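Local structure of beta-galacturonidase (Eisenbergiella tayi, 6NCW) at residues 23-28 and 54-59; 94-99 and 357-362; 128-133 and 519-524; 179-184 and 199-204; 464-469 and 505-510. The protein hydrolyses beta-linked galacturonides as a family 2 glycoside hydrolase and may also act on beta-glucuronides. All coordinates share one frame; numbering follows the deposited sequence.

Contact 1: 23-28 and 54-59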
# COMPACT_ATOMS: atom_id res chain seq x y z
N PHE A 23 -24.20 16.32 -20.68
CA PHE A 23 -23.68 15.02 -21.05
C PHE A 23 -24.67 13.92 -20.70
O PHE A 23 -25.24 13.91 -19.61
CB PHE A 23 -22.34 14.75 -20.32
CG PHE A 23 -21.79 13.34 -20.51
CD1 PHE A 23 -22.00 12.36 -19.55
CD2 PHE A 23 -21.05 13.02 -21.64
CE1 PHE A 23 -21.48 11.07 -19.72
CE2 PHE A 23 -20.53 11.74 -21.81
CZ PHE A 23 -20.74 10.76 -20.85
N HIS A 24 -24.84 12.98 -21.62
CA HIS A 24 -25.55 11.74 -21.33
C HIS A 24 -25.10 10.67 -22.32
O HIS A 24 -24.76 10.99 -23.47
CB HIS A 24 -27.08 11.94 -21.36
CG HIS A 24 -27.63 12.36 -22.68
ND1 HIS A 24 -27.97 11.46 -23.67
CD2 HIS A 24 -27.91 13.59 -23.18
CE1 HIS A 24 -28.44 12.12 -24.71
NE2 HIS A 24 -28.41 13.41 -24.44
N THR A 25 -25.03 9.42 -21.85
CA THR A 25 -24.78 8.29 -22.73
C THR A 25 -26.01 8.03 -23.61
O THR A 25 -27.14 8.40 -23.25
CB THR A 25 -24.45 7.02 -21.93
OG1 THR A 25 -25.57 6.66 -21.11
CG2 THR A 25 -23.21 7.21 -21.07
N ILE A 26 -25.80 7.38 -24.75
CA ILE A 26 -26.91 7.01 -25.63
C ILE A 26 -26.79 5.55 -26.04
O ILE A 26 -25.73 4.94 -25.96
CB ILE A 26 -27.01 7.91 -26.87
CG1 ILE A 26 -25.74 7.84 -27.70
CG2 ILE A 26 -27.29 9.35 -26.48
CD1 ILE A 26 -25.74 8.85 -28.86
N GLY A 27 -27.92 4.99 -26.47
CA GLY A 27 -28.00 3.61 -26.91
C GLY A 27 -28.92 2.75 -26.07
O GLY A 27 -28.64 1.56 -25.87
N THR A 28 -30.03 3.31 -25.58
CA THR A 28 -30.96 2.60 -24.71
C THR A 28 -32.39 3.03 -25.00
O THR A 28 -32.65 3.99 -25.74
CB THR A 28 -30.64 2.81 -23.22
OG1 THR A 28 -30.34 4.20 -22.99
CG2 THR A 28 -29.45 1.95 -22.78
N GLY A 54 -18.96 3.08 -25.58
CA GLY A 54 -20.14 3.31 -26.39
C GLY A 54 -20.16 4.74 -26.90
O GLY A 54 -19.13 5.40 -26.94
N GLN A 55 -21.36 5.19 -27.28
CA GLN A 55 -21.62 6.56 -27.67
C GLN A 55 -22.15 7.38 -26.51
O GLN A 55 -22.86 6.87 -25.64
CB GLN A 55 -22.67 6.64 -28.79
CG GLN A 55 -22.34 5.89 -30.06
CD GLN A 55 -23.50 5.96 -31.03
OE1 GLN A 55 -24.64 5.71 -30.65
NE2 GLN A 55 -23.21 6.32 -32.28
N ALA A 56 -21.84 8.68 -26.53
CA ALA A 56 -22.43 9.60 -25.58
C ALA A 56 -22.59 10.96 -26.26
O ALA A 56 -21.93 11.24 -27.26
CB ALA A 56 -21.59 9.71 -24.31
N SER A 57 -23.46 11.80 -25.72
CA SER A 57 -23.73 13.11 -26.31
C SER A 57 -23.27 14.23 -25.38
O SER A 57 -23.59 14.23 -24.19
CB SER A 57 -25.22 13.28 -26.63
OG SER A 57 -25.63 14.61 -26.39
N TYR A 58 -22.53 15.19 -25.95
CA TYR A 58 -22.19 16.45 -25.30
C TYR A 58 -22.89 17.60 -26.01
O TYR A 58 -22.88 17.67 -27.24
CB TYR A 58 -20.68 16.72 -25.35
CG TYR A 58 -19.79 15.81 -24.51
CD1 TYR A 58 -19.24 16.27 -23.32
CD2 TYR A 58 -19.47 14.52 -24.94
CE1 TYR A 58 -18.40 15.46 -22.55
CE2 TYR A 58 -18.63 13.71 -24.17
CZ TYR A 58 -18.11 14.18 -22.98
OH TYR A 58 -17.29 13.38 -22.20
N SER A 59 -23.48 18.52 -25.24
CA SER A 59 -24.16 19.64 -25.88
C SER A 59 -24.05 20.90 -25.03
O SER A 59 -23.90 20.84 -23.80
CB SER A 59 -25.63 19.30 -26.16
OG SER A 59 -26.23 18.67 -25.03
O HOH W 1 -23.80 2.88 -26.70
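Strands 23-26 and 55-59 run antiparallel, the axes of these short segments 4.4 Å apart at closest and their directions 153° apart. His24 and Ser57 form a hydrogen-bonded pair: Ser57 N points almost straight along the carbonyl axis of His24 O at 2.7 Å, and His24 N returns to Ser57 O at 3.1 Å. Phe23-Tyr58 and Thr25-Ala56 flank it as non-hydrogen-bonded pairs. On the face of Phe23 and Tyr58 the two aromatic side chains lie alongside each other, pointing the same way. Phe23 has CG anti to its backbone N (chi1 173°), which brings CD2 over one face of the Tyr58 ring, 3.4 Å from CZ, with the ring planes oblique at 58°. The next rim atom, Phe23 CE2, rests on Ala56 CB at 3.4 Å. Tyr46 meets Phe23 edge-to-face and also bonds the Tyr58 hydroxyl. On the other face, Ser57 CB sits 4.1 Å from the centroid of the His24 imidazole, a CH-pi contact. His24 ND1 holds that ring by donating to Thr25 O, while Ser57 OG bonds Glu113. Near the connection between the strands, Ile26 CG1 packs on Gln55 CB at 3.5 Å. Such pairing is characteristic of an antiparallel beta-sandwich sheet, here that of the N-terminal domain.

Contact 2: 94-99 and 357-362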
# COMPACT_ATOMS: atom_id res chain seq x y z
N ALA A 94 -8.58 10.22 -31.91
CA ALA A 94 -8.74 11.05 -30.73
C ALA A 94 -7.72 12.18 -30.65
O ALA A 94 -7.91 13.13 -29.89
CB ALA A 94 -8.62 10.19 -29.46
N TYR A 95 -6.63 12.08 -31.41
CA TYR A 95 -5.41 12.77 -31.04
C TYR A 95 -5.00 13.87 -32.00
O TYR A 95 -3.96 14.49 -31.77
CB TYR A 95 -4.28 11.74 -30.88
CG TYR A 95 -4.59 10.58 -29.97
CD1 TYR A 95 -4.67 10.76 -28.59
CD2 TYR A 95 -4.80 9.29 -30.48
CE1 TYR A 95 -4.93 9.67 -27.72
CE2 TYR A 95 -5.05 8.21 -29.64
CZ TYR A 95 -5.13 8.41 -28.27
OH TYR A 95 -5.39 7.33 -27.45
N THR A 96 -5.77 14.12 -33.06
CA THR A 96 -5.48 15.16 -34.03
C THR A 96 -6.67 16.12 -34.15
O THR A 96 -7.83 15.71 -34.00
CB THR A 96 -5.15 14.57 -35.40
OG1 THR A 96 -6.11 13.56 -35.74
CG2 THR A 96 -3.73 13.96 -35.40
N PRO A 97 -6.41 17.40 -34.38
CA PRO A 97 -7.51 18.38 -34.45
C PRO A 97 -8.22 18.34 -35.79
O PRO A 97 -7.69 17.84 -36.79
CB PRO A 97 -6.80 19.73 -34.24
CG PRO A 97 -5.40 19.50 -34.71
CD PRO A 97 -5.09 18.02 -34.56
N PHE A 98 -9.45 18.84 -35.79
CA PHE A 98 -10.26 18.93 -37.00
C PHE A 98 -11.18 20.14 -36.84
O PHE A 98 -11.28 20.71 -35.76
CB PHE A 98 -11.07 17.65 -37.27
CG PHE A 98 -12.11 17.30 -36.19
CD1 PHE A 98 -11.73 16.66 -35.02
CD2 PHE A 98 -13.45 17.59 -36.38
CE1 PHE A 98 -12.68 16.32 -34.05
CE2 PHE A 98 -14.41 17.26 -35.43
CZ PHE A 98 -14.02 16.62 -34.25
N ASP A 99 -11.83 20.53 -37.93
CA ASP A 99 -12.73 21.68 -37.85
C ASP A 99 -13.99 21.46 -38.68
O ASP A 99 -14.04 20.62 -39.58
CB ASP A 99 -12.03 23.00 -38.26
CG ASP A 99 -11.68 23.08 -39.76
OD1 ASP A 99 -12.15 22.25 -40.58
OD2 ASP A 99 -10.91 23.99 -40.13
N ILE A 357 -1.64 11.42 -40.19
CA ILE A 357 -0.39 12.05 -40.59
C ILE A 357 -0.65 13.45 -41.17
O ILE A 357 0.02 14.43 -40.81
CB ILE A 357 0.36 11.16 -41.58
CG1 ILE A 357 0.78 9.85 -40.89
CG2 ILE A 357 1.56 11.91 -42.20
CD1 ILE A 357 1.66 8.99 -41.77
N ARG A 358 -1.61 13.56 -42.09
CA ARG A 358 -1.90 14.86 -42.69
C ARG A 358 -2.25 15.89 -41.63
O ARG A 358 -1.71 17.00 -41.62
CB ARG A 358 -3.03 14.74 -43.71
CG ARG A 358 -2.58 14.25 -45.07
CD ARG A 358 -3.75 14.23 -46.05
NE ARG A 358 -4.68 13.15 -45.73
CZ ARG A 358 -4.60 11.93 -46.25
NH1 ARG A 358 -3.64 11.63 -47.12
NH2 ARG A 358 -5.48 11.00 -45.90
N GLU A 359 -3.16 15.53 -40.72
CA GLU A 359 -3.61 16.48 -39.71
C GLU A 359 -2.50 16.82 -38.72
O GLU A 359 -2.34 17.98 -38.34
CB GLU A 359 -4.83 15.92 -38.99
CG GLU A 359 -6.07 15.87 -39.90
CD GLU A 359 -7.25 15.18 -39.22
OE1 GLU A 359 -8.39 15.35 -39.68
OE2 GLU A 359 -7.02 14.48 -38.21
N MET A 360 -1.70 15.81 -38.34
CA MET A 360 -0.60 16.01 -37.40
C MET A 360 0.43 16.99 -37.94
O MET A 360 0.79 17.96 -37.27
CB MET A 360 0.03 14.65 -37.07
CG MET A 360 1.43 14.66 -36.50
SD MET A 360 2.04 12.95 -36.23
CE MET A 360 2.59 12.42 -37.85
N ILE A 361 0.92 16.77 -39.16
CA ILE A 361 2.01 17.62 -39.65
C ILE A 361 1.48 19.00 -40.03
O ILE A 361 2.12 20.02 -39.74
CB ILE A 361 2.76 16.94 -40.81
CG1 ILE A 361 3.45 15.67 -40.30
CG2 ILE A 361 3.81 17.89 -41.40
CD1 ILE A 361 4.25 14.91 -41.33
N THR A 362 0.29 19.07 -40.64
CA THR A 362 -0.27 20.38 -40.98
C THR A 362 -0.43 21.23 -39.72
O THR A 362 -0.12 22.42 -39.73
CB THR A 362 -1.60 20.21 -41.71
OG1 THR A 362 -1.41 19.39 -42.86
CG2 THR A 362 -2.16 21.57 -42.15
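The irregular run into strand 98-105 passes beside helix 349-364 and comes nearest with Thr96 CA 6.0 Å from Met360 CA. One hydrogen bond carries the contact: Thr96 OG1 donates to Glu359 OE2 at 2.8 Å and meets that oxygen nearly along its C-O axis. Thr96 holds OG1 in the crowded position between its backbone N and carbonyl carbon (chi1 46°), so the hydroxyl faces the acid. Glu359 reaches out with an extended chain, crossing the threonine at about a right angle. The same geometry brings Thr96 CB within 3.4 Å of Glu359 OE2, and Glu359 CB within 3.8 Å of Thr96 CB. The other branch, Thr96 CG2, lies against the helix backbone, 4.0 Å from Met360 N and 4.2 Å from Met360 CB. Pro97 O comes to 3.6 Å from Glu359 CD. A second donor, His91 NE2, also bonds Glu359 OE2, and Asn93 ND2 bonds Thr96 OG1; the two donors on OE2 would be expected to stabilise negative charge there. Pro314 packs against both Thr96 and Met360. What results is an interdomain contact, in which the N-terminal beta-sandwich of this family 2 hydrolase is tied to an outer helix of its TIM barrel.

Contact 3: 128-133 and 519-524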
# COMPACT_ATOMS: atom_id res chain seq x y z
N VAL A 128 -7.98 0.27 -31.01
CA VAL A 128 -8.28 -1.16 -30.85
C VAL A 128 -7.99 -1.55 -29.40
O VAL A 128 -7.36 -0.77 -28.67
CB VAL A 128 -7.43 -2.01 -31.81
CG1 VAL A 128 -7.75 -1.67 -33.29
CG2 VAL A 128 -5.96 -1.82 -31.52
N PRO A 129 -8.41 -2.73 -28.92
CA PRO A 129 -7.93 -3.18 -27.61
C PRO A 129 -6.41 -3.21 -27.66
O PRO A 129 -5.83 -3.77 -28.59
CB PRO A 129 -8.53 -4.59 -27.47
CG PRO A 129 -9.74 -4.57 -28.43
CD PRO A 129 -9.24 -3.76 -29.58
N ASN A 130 -5.78 -2.51 -26.72
CA ASN A 130 -4.35 -2.25 -26.85
C ASN A 130 -3.76 -1.99 -25.46
O ASN A 130 -4.48 -1.93 -24.45
CB ASN A 130 -4.11 -1.07 -27.79
CG ASN A 130 -2.88 -1.28 -28.68
OD1 ASN A 130 -1.91 -1.97 -28.31
ND2 ASN A 130 -2.93 -0.70 -29.88
N ASP A 131 -2.43 -1.82 -25.44
CA ASP A 131 -1.65 -1.56 -24.23
C ASP A 131 -1.68 -0.09 -23.80
O ASP A 131 -0.67 0.48 -23.37
CB ASP A 131 -0.21 -2.04 -24.47
CG ASP A 131 0.61 -2.17 -23.16
OD1 ASP A 131 1.84 -1.99 -23.19
OD2 ASP A 131 0.04 -2.45 -22.10
N TYR A 132 -2.84 0.54 -23.94
CA TYR A 132 -3.17 1.87 -23.45
C TYR A 132 -4.66 2.05 -23.68
O TYR A 132 -5.28 1.32 -24.46
CB TYR A 132 -2.36 2.98 -24.17
CG TYR A 132 -2.62 3.07 -25.67
CD1 TYR A 132 -2.00 2.18 -26.56
CD2 TYR A 132 -3.49 4.04 -26.21
CE1 TYR A 132 -2.22 2.25 -27.92
CE2 TYR A 132 -3.72 4.12 -27.58
CZ TYR A 132 -3.09 3.21 -28.42
OH TYR A 132 -3.30 3.24 -29.77
N GLN A 133 -5.24 3.03 -23.01
CA GLN A 133 -6.69 3.17 -22.97
C GLN A 133 -7.18 4.08 -24.10
O GLN A 133 -6.55 5.10 -24.39
CB GLN A 133 -7.14 3.73 -21.61
CG GLN A 133 -8.67 3.98 -21.48
CD GLN A 133 -9.49 2.70 -21.57
OE1 GLN A 133 -9.70 2.14 -22.64
NE2 GLN A 133 -9.96 2.23 -20.43
N ASP A 519 -8.82 -3.79 -20.85
CA ASP A 519 -9.12 -4.98 -20.06
C ASP A 519 -8.56 -6.25 -20.67
O ASP A 519 -8.17 -7.17 -19.94
CB ASP A 519 -10.64 -5.11 -19.89
CG ASP A 519 -11.26 -3.95 -19.09
OD1 ASP A 519 -10.59 -3.37 -18.19
OD2 ASP A 519 -12.46 -3.63 -19.35
N SER A 520 -8.48 -6.32 -22.01
CA SER A 520 -7.99 -7.55 -22.63
C SER A 520 -6.51 -7.82 -22.35
O SER A 520 -6.05 -8.93 -22.61
CB SER A 520 -8.22 -7.52 -24.14
OG SER A 520 -7.50 -6.45 -24.71
N TRP A 521 -5.75 -6.83 -21.89
CA TRP A 521 -4.33 -6.98 -21.60
C TRP A 521 -4.04 -7.37 -20.16
O TRP A 521 -2.87 -7.51 -19.80
CB TRP A 521 -3.58 -5.69 -21.96
CG TRP A 521 -3.32 -5.58 -23.44
CD1 TRP A 521 -4.25 -5.43 -24.42
CD2 TRP A 521 -2.05 -5.65 -24.09
NE1 TRP A 521 -3.64 -5.40 -25.65
CE2 TRP A 521 -2.28 -5.55 -25.47
CE3 TRP A 521 -0.74 -5.81 -23.62
CZ2 TRP A 521 -1.25 -5.58 -26.40
CZ3 TRP A 521 0.28 -5.85 -24.54
CH2 TRP A 521 0.03 -5.74 -25.91
N PHE A 522 -5.09 -7.57 -19.33
CA PHE A 522 -4.90 -7.78 -17.90
C PHE A 522 -3.91 -8.91 -17.59
O PHE A 522 -3.17 -8.85 -16.59
CB PHE A 522 -6.27 -8.08 -17.25
CG PHE A 522 -6.67 -9.52 -17.36
CD1 PHE A 522 -7.28 -9.99 -18.51
CD2 PHE A 522 -6.34 -10.43 -16.35
CE1 PHE A 522 -7.60 -11.35 -18.66
CE2 PHE A 522 -6.66 -11.79 -16.48
CZ PHE A 522 -7.28 -12.24 -17.64
N GLY A 523 -3.88 -9.96 -18.41
CA GLY A 523 -3.10 -11.14 -18.05
C GLY A 523 -1.62 -10.85 -17.88
O GLY A 523 -0.95 -11.45 -17.02
N SER A 524 -1.08 -9.93 -18.67
CA SER A 524 0.32 -9.55 -18.59
C SER A 524 0.51 -8.15 -18.04
O SER A 524 1.61 -7.61 -18.14
CB SER A 524 0.96 -9.63 -19.97
OG SER A 524 0.32 -8.72 -20.85
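Trp521 offers one face of its indole to the backbone turn at Asn130 and Asp131. Over the five-membered end, Asn130 C stands 3.4 Å from Trp521 NE1, and Asp131 N lies 3.7 Å from Trp521 CE2 above the same face. Further along, Asp131 CB lies over the six-membered ring in a CH-pi contact, 3.8 Å from its centroid and only 8° off the ring normal. The Asp131 carboxylate continues over this part of the ring, its plane turned just 15° from the indole and OD2 3.8 Å from Trp521 CE3. Beside the indole, Ser520 OG touches Pro129 CB at 3.5 Å. The turn is braced from within: Asn130 OD1 accepts from Asp131 N at 2.9 Å, while Asn130 ND2 bonds Arg337 O. Asp131 has CG anti to its backbone N (chi1 -165°), and its oxygens are gripped further out, OD2 by a salt bridge to Arg525 and OD1 by Asn530 and a bound glycerol. Those basic and amide partners probably keep the acid ionised. From the same 3-10 segment, Phe522 meets Trp433 and Lys481 of the second subunit. The site is the galacturonate pocket, to which the N-terminal domain contributes Asp131, with Trp521 of the TIM-barrel domain packed against that residue.

Contact 4: 179-184 and 199-204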
# COMPACT_ATOMS: atom_id res chain seq x y z
N SER A 179 -18.40 32.68 -53.23
CA SER A 179 -18.56 32.03 -54.53
C SER A 179 -17.81 32.76 -55.64
O SER A 179 -17.57 32.17 -56.69
CB SER A 179 -20.05 31.92 -54.88
OG SER A 179 -20.70 33.18 -54.84
N GLY A 180 -17.43 34.02 -55.42
CA GLY A 180 -16.71 34.78 -56.42
C GLY A 180 -15.21 34.84 -56.18
O GLY A 180 -14.71 34.56 -55.09
N ARG A 181 -14.49 35.21 -57.25
CA ARG A 181 -13.05 35.42 -57.18
C ARG A 181 -12.72 36.46 -56.11
O ARG A 181 -13.49 37.38 -55.85
CB ARG A 181 -12.53 35.87 -58.56
CG ARG A 181 -11.04 36.19 -58.65
CD ARG A 181 -10.66 36.62 -60.06
NE ARG A 181 -9.28 37.10 -60.14
CZ ARG A 181 -8.91 38.36 -59.90
NH1 ARG A 181 -9.82 39.27 -59.57
NH2 ARG A 181 -7.63 38.71 -60.00
N LEU A 182 -11.55 36.30 -55.47
CA LEU A 182 -11.15 37.15 -54.36
C LEU A 182 -9.71 37.62 -54.54
O LEU A 182 -8.86 36.85 -55.01
CB LEU A 182 -11.32 36.42 -53.03
CG LEU A 182 -11.56 37.28 -51.78
CD1 LEU A 182 -12.83 36.82 -51.05
CD2 LEU A 182 -10.34 37.24 -50.87
N ASP A 183 -9.44 38.86 -54.16
CA ASP A 183 -8.13 39.49 -54.29
C ASP A 183 -7.69 40.06 -52.95
O ASP A 183 -8.53 40.43 -52.12
CB ASP A 183 -8.11 40.67 -55.30
CG ASP A 183 -8.39 40.24 -56.72
OD1 ASP A 183 -7.92 39.15 -57.12
OD2 ASP A 183 -9.08 41.00 -57.44
N GLY A 184 -6.39 40.16 -52.77
CA GLY A 184 -5.85 40.74 -51.56
C GLY A 184 -4.38 40.39 -51.42
O GLY A 184 -3.74 39.92 -52.36
N PRO A 199 1.03 38.65 -52.58
CA PRO A 199 -0.25 38.93 -53.26
C PRO A 199 -1.05 37.65 -53.43
O PRO A 199 -0.52 36.60 -53.80
CB PRO A 199 0.18 39.52 -54.60
CG PRO A 199 1.58 39.00 -54.83
CD PRO A 199 2.19 38.80 -53.46
N ILE A 200 -2.35 37.74 -53.13
CA ILE A 200 -3.26 36.60 -53.10
C ILE A 200 -4.30 36.79 -54.19
O ILE A 200 -4.90 37.87 -54.30
CB ILE A 200 -3.96 36.46 -51.73
CG1 ILE A 200 -2.95 36.37 -50.59
CG2 ILE A 200 -4.85 35.24 -51.71
CD1 ILE A 200 -2.03 35.22 -50.69
N VAL A 201 -4.55 35.73 -54.96
CA VAL A 201 -5.69 35.66 -55.86
C VAL A 201 -6.31 34.28 -55.71
O VAL A 201 -5.66 33.27 -55.97
CB VAL A 201 -5.31 35.93 -57.32
CG1 VAL A 201 -6.48 35.59 -58.21
CG2 VAL A 201 -4.90 37.38 -57.50
N LEU A 202 -7.58 34.25 -55.31
CA LEU A 202 -8.32 33.01 -55.13
C LEU A 202 -9.57 33.03 -55.98
O LEU A 202 -10.33 34.01 -55.95
CB LEU A 202 -8.69 32.81 -53.66
CG LEU A 202 -7.54 32.54 -52.69
CD1 LEU A 202 -7.99 32.81 -51.27
CD2 LEU A 202 -7.10 31.10 -52.83
N GLU A 203 -9.79 31.96 -56.73
CA GLU A 203 -11.07 31.77 -57.40
C GLU A 203 -12.13 31.33 -56.39
O GLU A 203 -11.82 30.91 -55.27
CB GLU A 203 -10.93 30.75 -58.54
CG GLU A 203 -9.90 31.14 -59.62
CD GLU A 203 -10.28 32.43 -60.38
OE1 GLU A 203 -11.41 32.50 -60.91
OE2 GLU A 203 -9.45 33.38 -60.44
N GLY A 204 -13.39 31.45 -56.78
CA GLY A 204 -14.49 31.14 -55.89
C GLY A 204 -14.37 29.80 -55.18
O GLY A 204 -14.18 28.76 -55.83
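Arg181, just ahead of strand 182-190, stretches out with CG anti to the backbone N (chi1 178°) and a chain extended as far as NE. Its CB is 3.9 Å from Leu202 O, and CG comes closer to that carbonyl at 3.5 Å. CD then reaches Glu203 OE2, also at 3.5 Å. NE touches Val201 CG1 at 3.7 Å and makes a long salt bridge, likewise 3.7 Å, to Glu203 OE2, which lies at the edge of the guanidinium near its plane. At the tip the two amino groups part: NH2 rests on the Val201 methyls, with CG1 at 3.8 Å, while NH1 holds Asp183 OD2, two residues on, at 2.8 Å in a weak, bent hydrogen bond that is part of a salt bridge. One guanidinium thus serves two acids, lying obliquely across Val201 between them. Asp183 OD1 touches Val201 CG2 at 3.5 Å. Underneath, the backbones lock antiparallel, with N-H and C=O exchanged in the Leu182-Leu202 and Gly184-Ile200 pairs. On the other face Leu202 and Ile200 pack on Phe210. This is the open end of a beta hairpin in the immunoglobulin-like beta-sandwich, with salt bridges on its solvent-facing side.

Contact 5: 464-469 and 505-510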
# COMPACT_ATOMS: atom_id res chain seq x y z
N THR A 464 14.37 3.36 -28.79
CA THR A 464 13.15 4.13 -28.56
C THR A 464 12.31 3.60 -27.41
O THR A 464 11.37 4.28 -26.99
CB THR A 464 12.31 4.21 -29.85
OG1 THR A 464 12.40 2.97 -30.57
CG2 THR A 464 12.81 5.35 -30.71
N GLU A 465 12.64 2.41 -26.89
CA GLU A 465 12.06 1.86 -25.66
C GLU A 465 13.08 0.94 -25.00
O GLU A 465 13.64 0.09 -25.68
CB GLU A 465 10.78 1.05 -25.94
CG GLU A 465 9.56 1.91 -26.24
CD GLU A 465 8.34 1.11 -26.68
OE1 GLU A 465 7.54 1.69 -27.45
OE2 GLU A 465 8.17 -0.07 -26.26
N ILE A 466 13.32 1.15 -23.71
CA ILE A 466 13.93 0.17 -22.82
C ILE A 466 13.43 0.46 -21.41
O ILE A 466 13.20 1.62 -21.04
CB ILE A 466 15.48 0.23 -22.91
CG1 ILE A 466 16.14 -0.99 -22.25
CG2 ILE A 466 16.02 1.52 -22.29
CD1 ILE A 466 17.57 -1.24 -22.77
N GLY A 467 13.25 -0.58 -20.60
CA GLY A 467 12.78 -0.37 -19.24
C GLY A 467 12.33 -1.66 -18.58
O GLY A 467 12.65 -2.77 -19.03
N ALA A 468 11.56 -1.50 -17.49
CA ALA A 468 11.22 -2.64 -16.66
C ALA A 468 9.99 -2.32 -15.81
O ALA A 468 9.78 -1.17 -15.42
CB ALA A 468 12.40 -3.03 -15.75
N GLY A 469 9.22 -3.35 -15.49
CA GLY A 469 8.06 -3.16 -14.64
C GLY A 469 8.44 -3.03 -13.18
O GLY A 469 9.48 -3.51 -12.73
N SER A 505 22.70 7.14 -30.66
CA SER A 505 22.53 8.54 -30.30
C SER A 505 21.80 8.74 -28.97
O SER A 505 21.79 9.87 -28.48
CB SER A 505 21.77 9.28 -31.39
OG SER A 505 22.60 9.44 -32.53
N GLY A 506 21.22 7.69 -28.38
CA GLY A 506 20.57 7.82 -27.09
C GLY A 506 19.38 6.89 -26.97
O GLY A 506 19.27 5.90 -27.70
N VAL A 507 18.48 7.24 -26.05
CA VAL A 507 17.48 6.31 -25.52
C VAL A 507 16.24 7.07 -25.08
O VAL A 507 16.33 8.20 -24.56
CB VAL A 507 18.07 5.49 -24.34
CG1 VAL A 507 18.58 6.42 -23.24
CG2 VAL A 507 17.00 4.56 -23.75
N TYR A 508 15.06 6.45 -25.26
CA TYR A 508 13.84 6.83 -24.55
C TYR A 508 13.47 5.69 -23.61
O TYR A 508 13.20 4.57 -24.05
CB TYR A 508 12.66 7.13 -25.47
CG TYR A 508 12.83 8.35 -26.31
CD1 TYR A 508 13.27 8.25 -27.63
CD2 TYR A 508 12.56 9.62 -25.80
CE1 TYR A 508 13.46 9.37 -28.42
CE2 TYR A 508 12.73 10.75 -26.59
CZ TYR A 508 13.19 10.62 -27.89
OH TYR A 508 13.36 11.74 -28.68
N ILE A 509 13.47 6.00 -22.31
CA ILE A 509 12.99 5.04 -21.32
C ILE A 509 11.51 4.78 -21.53
O ILE A 509 10.70 5.70 -21.70
CB ILE A 509 13.28 5.57 -19.91
CG1 ILE A 509 14.80 5.52 -19.65
CG2 ILE A 509 12.56 4.72 -18.87
CD1 ILE A 509 15.26 6.37 -18.51
N TRP A 510 11.14 3.50 -21.51
CA TRP A 510 9.74 3.11 -21.39
C TRP A 510 9.51 2.81 -19.92
O TRP A 510 10.02 1.80 -19.41
CB TRP A 510 9.41 1.88 -22.25
CG TRP A 510 7.96 1.55 -22.07
CD1 TRP A 510 7.40 0.81 -21.07
CD2 TRP A 510 6.85 2.06 -22.86
NE1 TRP A 510 6.02 0.80 -21.19
CE2 TRP A 510 5.67 1.56 -22.28
CE3 TRP A 510 6.76 2.88 -24.00
CZ2 TRP A 510 4.40 1.84 -22.81
CZ3 TRP A 510 5.50 3.16 -24.53
CH2 TRP A 510 4.34 2.63 -23.93
O HOH W 2 11.07 1.20 -16.90
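Trp510 slides the CE3 corner of its indole under the Glu465 side chain, with CE3 3.6 Å from Glu465 CD and 3.7 Å from Glu465 CG. Both residues stand at the C-terminal ends of strands 461-466 and 504-509 of the TIM barrel, two parallel strands joined through helix 484-500 in a beta-alpha-beta crossover. The side chains run alongside each other and point the same way: Glu465 is extended beyond CG, Trp510 has CG anti to its backbone N (chi1 -180°), and the carboxylate is tilted 40° to the ring. OE2 lies over the rim of one indole face, while Glu465 OE1 is 3.7 Å from Trp510 CE3. Further partners hold the acid: Arg309 forms a salt bridge to OE1, which also bonds a bound glycerol, and Tyr430 bonds OE2. The arginine would favour the ionised form. Trp510 NE1 is fixed by Asn530, and His312 meets the indole with its ring nearly parallel. Glu465, Asn530 and His312 all bind galacturonate, so this strand end forms part of the sugar pocket. On the opposite side of the sheet, turned towards helix 484-500, Ile466 CG2 packs on Val507 CG2 at 3.5 Å. The backbones are joined by Trp510 N donating to Ile466 O at 2.8 Å, from above the carbonyl plane, and by a weak bond from Ile466 N to Tyr508 O. A water links Ala468 N to Trp510 O, and that same carbonyl oxygen takes a nearly straight C-H contact from Gly467 CA, 3.5 Å away.

How the contacts relate
Along the chain contact 1 comes first, within the N-terminal beta-sandwich. Contacts 2 and 3 both reach from that domain into the TIM barrel, and their segments alternate in sequence; their centres are about 25 Å apart, yet they touch where Tyr95 packs against Tyr132. Contact 4 lies wholly in the immunoglobulin-like domain, its centre about 51 Å from those of contacts 3 and 5, on the opposite side of the chain's centre. Contact 5, inside the barrel, falls between the two segments of contact 3, their nearest atoms about 5 Å apart. Contacts 3 and 5 thus bring residues from two domains to one galacturonate site, while contacts 1 and 4 build sheets away from it.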